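SAS-6 (Leishmania major, PDB 4CKM) probably builds the hub of the centriolar and basal-body cartwheel, its N-terminal domain being the part described. Local coordinates at residues 38-43 against 65-70; 78-83 against 92-97. One frame throughout, in Å; residues are numbered along the deposited sequence.

Interaction 1. Residues 38-43 against 65-70; sequences QTLLET and VRTGRG
Q38 and T67 lie side by side and point the same way, with Q38 CG 3.5 Å from T67 OG1. In Q38, CG sits between the backbone N and the carbonyl carbon (chi1 56°). Its OE1 accepts a bond from a water that also sits 2.6 Å from T67 OG1, so one water joins the two side-chain ends. The methyl T67 CG2 meets L40 CD1 at 3.9 Å, the two side chains crossing at about a right angle. On the other face of the sheet T39 and R66 cross obliquely, T39 OG1 lying 4.1 Å from R66 CD; Y64 OH is hydrogen-bonded to R66 NH1 and, weakly, to T39 OG1.

Between these faces the strands run antiparallel (164°). V65 N donates to L41 O at 2.9 Å, and T67 N bonds Q38 O. V65 O takes L40 N at 2.9 Å and, weakly, L41 N at 3.4 Å. Two residues thus oppose one, a classic beta bulge that shifts the register by one. L41, whose CB packs on V65 CB, also reaches L126 of helix 117-130. With V65 O holding two N-H groups, the bulge keeps its main chain paired, and the exposed Q38-T67 end is held by both backbone and water.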
# COMPACT_ATOMS: atom_id res chain seq x y z
N GLN A 38 28.81 9.59 0.66
CA GLN A 38 28.95 8.60 -0.40
C GLN A 38 27.73 8.30 -1.29
O GLN A 38 26.60 8.16 -0.84
CB GLN A 38 29.53 7.30 0.14
CG GLN A 38 28.77 6.68 1.29
CD GLN A 38 29.21 5.25 1.53
OE1 GLN A 38 28.71 4.58 2.42
NE2 GLN A 38 30.14 4.78 0.71
N THR A 39 28.01 8.22 -2.59
CA THR A 39 27.03 7.83 -3.58
C THR A 39 26.84 6.33 -3.54
O THR A 39 27.80 5.59 -3.72
CB THR A 39 27.46 8.29 -4.96
OG1 THR A 39 27.56 9.72 -4.95
CG2 THR A 39 26.44 7.89 -6.00
N LEU A 40 25.62 5.88 -3.26
CA LEU A 40 25.34 4.45 -3.15
C LEU A 40 24.77 3.89 -4.45
O LEU A 40 24.73 2.70 -4.62
CB LEU A 40 24.36 4.17 -2.02
CG LEU A 40 24.75 4.60 -0.61
CD1 LEU A 40 23.62 4.27 0.36
CD2 LEU A 40 26.02 3.91 -0.16
N LEU A 41 24.29 4.76 -5.34
CA LEU A 41 23.66 4.32 -6.56
C LEU A 41 23.53 5.46 -7.49
O LEU A 41 23.06 6.53 -7.11
CB LEU A 41 22.26 3.76 -6.31
CG LEU A 41 21.66 3.12 -7.57
CD1 LEU A 41 22.33 1.80 -7.88
CD2 LEU A 41 20.16 2.91 -7.42
N GLU A 42 23.94 5.22 -8.73
CA GLU A 42 23.78 6.14 -9.82
C GLU A 42 23.54 5.25 -11.03
O GLU A 42 24.44 4.54 -11.47
CB GLU A 42 25.04 6.97 -9.97
CG GLU A 42 24.97 8.00 -11.08
CD GLU A 42 26.01 9.10 -10.96
OE1 GLU A 42 26.97 8.96 -10.16
OE2 GLU A 42 25.88 10.12 -11.66
N THR A 43 22.32 5.23 -11.55
CA THR A 43 21.98 4.27 -12.58
C THR A 43 20.78 4.74 -13.35
O THR A 43 20.29 5.86 -13.15
CB THR A 43 21.77 2.86 -11.98
OG1 THR A 43 21.72 1.90 -13.03
CG2 THR A 43 20.49 2.75 -11.17
N VAL A 65 21.13 7.90 -5.45
CA VAL A 65 20.95 7.85 -4.01
C VAL A 65 22.30 8.16 -3.37
O VAL A 65 23.30 7.51 -3.68
CB VAL A 65 20.45 6.46 -3.52
CG1 VAL A 65 20.32 6.43 -2.01
CG2 VAL A 65 19.11 6.10 -4.16
N ARG A 66 22.31 9.16 -2.49
CA ARG A 66 23.52 9.59 -1.79
C ARG A 66 23.24 9.83 -0.30
O ARG A 66 22.17 10.34 0.06
CB ARG A 66 24.07 10.87 -2.41
CG ARG A 66 25.40 11.34 -1.84
CD ARG A 66 25.90 12.60 -2.55
NE ARG A 66 25.13 13.80 -2.20
CZ ARG A 66 24.99 14.89 -2.96
NH1 ARG A 66 25.56 14.98 -4.16
NH2 ARG A 66 24.26 15.92 -2.52
N THR A 67 24.19 9.43 0.55
CA THR A 67 24.17 9.77 1.98
C THR A 67 25.17 10.87 2.23
O THR A 67 26.24 10.88 1.63
CB THR A 67 24.56 8.58 2.88
OG1 THR A 67 25.91 8.18 2.58
CG2 THR A 67 23.63 7.40 2.66
N GLY A 68 24.82 11.79 3.12
CA GLY A 68 25.74 12.84 3.54
C GLY A 68 25.31 13.53 4.83
O GLY A 68 24.74 12.90 5.73
N ARG A 69 25.57 14.84 4.88
CA ARG A 69 25.31 15.67 6.05
C ARG A 69 24.58 16.89 5.61
O ARG A 69 24.78 17.37 4.53
CB ARG A 69 26.60 16.15 6.68
CG ARG A 69 27.46 15.05 7.24
CD ARG A 69 26.81 14.42 8.46
NE ARG A 69 27.77 13.58 9.15
CZ ARG A 69 27.80 13.38 10.47
NH1 ARG A 69 26.94 13.97 11.30
NH2 ARG A 69 28.73 12.59 10.96
N GLY A 70 23.74 17.42 6.47
CA GLY A 70 23.01 18.62 6.18
C GLY A 70 22.33 19.05 7.45
O GLY A 70 22.85 18.85 8.55
O HOH W 1 26.35 5.85 3.56

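Interaction 2. Residues 78-83 against 92-97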
# COMPACT_ATOMS: atom_id res chain seq x y z
N VAL A 78 21.85 12.83 6.27
CA VAL A 78 20.77 12.87 5.26
C VAL A 78 20.88 11.73 4.25
O VAL A 78 21.96 11.20 3.97
CB VAL A 78 20.77 14.18 4.44
CG1 VAL A 78 20.70 15.38 5.34
CG2 VAL A 78 22.01 14.31 3.58
N VAL A 79 19.74 11.42 3.66
CA VAL A 79 19.66 10.53 2.53
C VAL A 79 19.03 11.30 1.40
O VAL A 79 17.94 11.86 1.57
CB VAL A 79 18.79 9.31 2.85
CG1 VAL A 79 18.55 8.48 1.61
CG2 VAL A 79 19.45 8.47 3.93
N LEU A 80 19.71 11.34 0.27
CA LEU A 80 19.21 12.02 -0.91
C LEU A 80 18.85 10.97 -1.97
O LEU A 80 19.66 10.08 -2.29
CB LEU A 80 20.25 12.99 -1.44
CG LEU A 80 19.86 13.64 -2.77
CD1 LEU A 80 18.80 14.71 -2.57
CD2 LEU A 80 21.08 14.23 -3.46
N VAL A 81 17.64 11.09 -2.51
CA VAL A 81 17.14 10.27 -3.60
C VAL A 81 16.72 11.25 -4.70
O VAL A 81 15.79 12.05 -4.52
CB VAL A 81 15.90 9.44 -3.18
CG1 VAL A 81 15.32 8.66 -4.36
CG2 VAL A 81 16.26 8.46 -2.08
N ARG A 82 17.40 11.15 -5.84
CA ARG A 82 17.17 12.01 -6.97
C ARG A 82 16.75 11.22 -8.22
O ARG A 82 17.30 10.16 -8.54
CB ARG A 82 18.46 12.76 -7.25
CG ARG A 82 18.41 13.68 -8.44
CD ARG A 82 19.81 14.18 -8.77
NE ARG A 82 20.22 15.22 -7.83
CZ ARG A 82 21.47 15.42 -7.40
NH1 ARG A 82 22.47 14.64 -7.79
NH2 ARG A 82 21.70 16.41 -6.55
N LEU A 83 15.81 11.79 -8.94
CA LEU A 83 15.31 11.23 -10.16
C LEU A 83 15.53 12.26 -11.26
O LEU A 83 15.13 13.42 -11.11
CB LEU A 83 13.84 10.98 -9.98
CG LEU A 83 13.23 9.80 -10.70
CD1 LEU A 83 13.95 8.52 -10.33
CD2 LEU A 83 11.75 9.73 -10.33
N LEU A 92 13.90 17.14 -12.69
CA LEU A 92 14.83 16.87 -11.60
C LEU A 92 14.02 16.91 -10.33
O LEU A 92 13.53 17.97 -9.97
CB LEU A 92 15.91 17.94 -11.55
CG LEU A 92 16.78 18.02 -10.29
CD1 LEU A 92 17.47 16.70 -10.02
CD2 LEU A 92 17.80 19.15 -10.40
N PHE A 93 13.85 15.76 -9.68
CA PHE A 93 13.06 15.69 -8.45
C PHE A 93 13.89 15.01 -7.36
O PHE A 93 14.60 14.04 -7.63
CB PHE A 93 11.76 14.90 -8.65
CG PHE A 93 10.80 15.52 -9.62
CD1 PHE A 93 11.05 15.48 -10.99
CD2 PHE A 93 9.61 16.07 -9.18
CE1 PHE A 93 10.16 16.03 -11.89
CE2 PHE A 93 8.70 16.62 -10.07
CZ PHE A 93 8.96 16.59 -11.42
N GLU A 94 13.75 15.49 -6.13
CA GLU A 94 14.55 15.02 -5.00
C GLU A 94 13.74 14.86 -3.73
O GLU A 94 12.83 15.63 -3.44
CB GLU A 94 15.67 15.99 -4.70
CG GLU A 94 16.69 16.14 -5.81
CD GLU A 94 17.84 17.06 -5.43
OE1 GLU A 94 17.65 17.89 -4.51
OE2 GLU A 94 18.92 16.93 -6.04
N LEU A 95 14.07 13.80 -3.01
CA LEU A 95 13.68 13.64 -1.64
C LEU A 95 14.95 13.74 -0.84
O LEU A 95 15.94 13.06 -1.12
CB LEU A 95 13.09 12.26 -1.39
CG LEU A 95 12.97 11.92 0.10
CD1 LEU A 95 11.90 12.79 0.74
CD2 LEU A 95 12.65 10.46 0.33
N GLU A 96 14.92 14.56 0.19
CA GLU A 96 16.04 14.65 1.09
C GLU A 96 15.52 14.29 2.46
O GLU A 96 14.68 14.97 3.01
CB GLU A 96 16.60 16.04 1.09
CG GLU A 96 17.95 16.13 1.74
CD GLU A 96 18.42 17.56 1.83
OE1 GLU A 96 18.52 18.21 0.75
OE2 GLU A 96 18.62 18.04 2.96
N LEU A 97 16.02 13.19 2.99
CA LEU A 97 15.48 12.68 4.23
C LEU A 97 16.49 12.87 5.38
O LEU A 97 17.60 12.34 5.36
CB LEU A 97 15.11 11.23 4.03
CG LEU A 97 14.50 10.52 5.23
CD1 LEU A 97 13.25 11.22 5.79
CD2 LEU A 97 14.21 9.09 4.81
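R82 reaches E94 through a chain that leaves with CG anti to the backbone N (chi1 178°) and bends at chi3, -77°, whereas E94 has CG anti to its carbonyl carbon (chi1 -64°) and extends beyond it. The two side chains consequently lie side by side, pointing the same way, with guanidinium and carboxylate nearly coplanar. R82 grips side-on with two nitrogens, and both bonds fall on one oxygen: NE is 2.8 Å from E94 OE2 and NH2 is 2.9 Å from the same atom. NE meets the anti lone pair of OE2, while NH2 approaches nearly along the C-O axis. Such a charged pair would be expected to favour the ionised carboxylate.

Leucines flank the salt bridge. L92 CD1 touches R82 CG at 3.5 Å, and L80 CD2 stands 3.8 Å above one guanidinium face, offset toward the rim. L80 CD1 lies 3.8 Å from E94 CD.

The segments belong to a beta hairpin of the SAS-6 N-terminal domain, whose fold is akin to the head of XRCC4. Three antiparallel hydrogen-bonded pairs, V79-L97, V81-L95 and L83-F93, each form both reciprocal N-H...O bonds, giving a regular ladder, with no bulge between these two segments. These six residues put their side chains on the sheet face opposite the salt bridge; V81 CB and L95 CB are 4.4 Å apart. That face meets helix 117-130, where V81 packs on L122 and L97 on F118, and F93 makes edge-to-face ring contacts with F91 and F140.

Overall arrangement
From the N terminus, interaction 1 comes first: strand 39-50 runs out, the chain turns, and strand 57-70 returns, so that 65-70 closes this hairpin loop against 38-43. The chain then turns into strand 76-85, and interaction 2 closes a second, shorter loop when 92-97 comes back beside 78-83. The two closures are in series, neither nesting nor crossing. Strands 57-70 and 76-85 are neighbours in the sheet, and R66 O to L80 N, 2.7 Å, is a probable hydrogen bond between the contacts, whose centres lie about 9 Å apart. Together they tie four consecutive strands in order, with strand 165-175 following beyond 88-98 and helix 117-130 touching both contacts.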